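Local coordinates for aryl acylamidase (bacterium CSBL00001, PDB 4YJ6), which probably hydrolyses the amide bond of N-acylated aryl amines, as an aryl acylamidase of the amidase signature family, at residues S439-A444 against G462-D467. Numbering follows the deposited sequence.
Sequences SGHPSA and GDRQAD
P442 packs its ring into the type II beta turn D463-A466, which links strand 454-462 to helix 467-480 in the amidase signature fold; the turn is closed by a backbone bond from A466 N to D463 O. The tight part of the contact lies here. P442 CD comes within 3.1 Å of D463 O, its CG also touches D463 O and packs against A466 C, and CB reaches the carboxylate of D467, which is itself engaged by S203 and R206. Just beside the ring, G462 N donates to P442 O (3.0 Å, 164° at the hydrogen), a backbone bond that continues the antiparallel pairing of 443-451 with 454-462. H441 is buried alongside. Its CG lies beside the backbone N (chi1 -66°), and the ring presents CD2 edge-on to G462 O at 3.3 Å, an oxygen with no hydrogen-bond partner in the model. R464 CG sits over one face, 3.9 Å from the ring centroid and 19° off the normal, consistent with a CH-pi contact. H441 ND1 and S439 OG are hydrogen-bonded at 2.7 Å, which limits the ring's rotation.

Toward solvent the fit is looser and more polar. R464 and Q465 are both more exposed than P442, and one water spans the segments, donating to G440 O and accepting from Q465 N. The R464 chain turns at chi2 and chi3, which set CD and then NE beside the backbone of G440, whose positive phi and proximity to the guanidinium both suit glycine. Y221 also bonds R464 NH1, giving that nitrogen a second partner. The guanidinium stands nearly perpendicular to the histidine ring, and its NH1 donates to S439 O at 2.8 Å, with that oxygen near the guanidinium plane.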
# COMPACT_ATOMS: atom_id res chain seq x y z
N SER A 439 11.03 8.45 7.71
CA SER A 439 10.69 9.49 8.67
C SER A 439 9.51 9.26 9.61
O SER A 439 9.47 9.87 10.69
CB SER A 439 10.48 10.84 7.94
OG SER A 439 9.24 10.85 7.26
N GLY A 440 8.56 8.40 9.20
CA GLY A 440 7.50 7.95 10.09
C GLY A 440 6.21 8.76 9.95
O GLY A 440 5.22 8.45 10.58
N HIS A 441 6.22 9.78 9.10
CA HIS A 441 5.04 10.65 8.91
C HIS A 441 3.93 9.93 8.18
O HIS A 441 4.21 9.14 7.30
CB HIS A 441 5.47 11.85 8.05
CG HIS A 441 6.45 12.73 8.74
ND1 HIS A 441 7.78 12.38 8.92
CD2 HIS A 441 6.29 13.93 9.34
CE1 HIS A 441 8.38 13.32 9.61
NE2 HIS A 441 7.50 14.28 9.89
N PRO A 442 2.68 10.20 8.54
CA PRO A 442 1.54 9.64 7.80
C PRO A 442 1.45 10.28 6.40
O PRO A 442 1.74 11.47 6.29
CB PRO A 442 0.34 10.07 8.65
CG PRO A 442 0.77 11.42 9.29
CD PRO A 442 2.26 11.13 9.62
N SER A 443 1.02 9.54 5.38
CA SER A 443 0.81 10.15 4.08
C SER A 443 -0.20 9.32 3.30
O SER A 443 -0.40 8.14 3.60
CB SER A 443 2.14 10.24 3.29
OG SER A 443 2.65 8.95 2.94
N ALA A 444 -0.82 9.94 2.30
CA ALA A 444 -1.75 9.18 1.47
C ALA A 444 -1.56 9.60 0.03
O ALA A 444 -1.31 10.76 -0.25
CB ALA A 444 -3.20 9.45 1.91
N GLY A 462 1.35 14.45 6.32
CA GLY A 462 1.11 15.22 7.53
C GLY A 462 2.27 15.17 8.49
O GLY A 462 3.22 14.39 8.31
N ASP A 463 2.19 16.00 9.52
CA ASP A 463 3.17 15.99 10.61
C ASP A 463 3.08 14.63 11.29
O ASP A 463 2.11 13.89 11.11
CB ASP A 463 2.78 17.09 11.61
CG ASP A 463 3.85 17.40 12.63
OD1 ASP A 463 5.01 16.94 12.53
OD2 ASP A 463 3.52 18.20 13.54
N ARG A 464 4.10 14.30 12.08
CA ARG A 464 4.01 13.05 12.86
C ARG A 464 2.68 12.98 13.60
O ARG A 464 2.27 13.93 14.26
CB ARG A 464 5.20 12.93 13.84
CG ARG A 464 6.57 12.70 13.12
CD ARG A 464 6.81 11.22 12.65
NE ARG A 464 6.86 10.34 13.79
CZ ARG A 464 7.84 9.49 14.12
NH1 ARG A 464 8.94 9.22 13.39
NH2 ARG A 464 7.64 8.83 15.21
N GLN A 465 2.02 11.82 13.49
CA GLN A 465 0.74 11.53 14.18
C GLN A 465 -0.45 12.38 13.72
O GLN A 465 -1.52 12.32 14.34
CB GLN A 465 0.90 11.54 15.71
CG GLN A 465 1.53 10.20 16.17
CD GLN A 465 2.11 10.30 17.57
OE1 GLN A 465 1.40 10.18 18.56
NE2 GLN A 465 3.39 10.58 17.65
N ALA A 466 -0.29 13.10 12.61
CA ALA A 466 -1.39 13.91 12.10
C ALA A 466 -2.19 13.18 11.02
O ALA A 466 -2.52 13.72 9.96
CB ALA A 466 -0.86 15.29 11.57
N ASP A 467 -2.54 11.93 11.30
CA ASP A 467 -3.35 11.15 10.37
C ASP A 467 -4.65 11.86 10.01
O ASP A 467 -5.08 11.81 8.85
CB ASP A 467 -3.72 9.81 11.00
CG ASP A 467 -2.51 8.98 11.39
OD1 ASP A 467 -1.82 9.40 12.34
OD2 ASP A 467 -2.25 7.96 10.72
O HOH W 1 3.92 9.78 12.82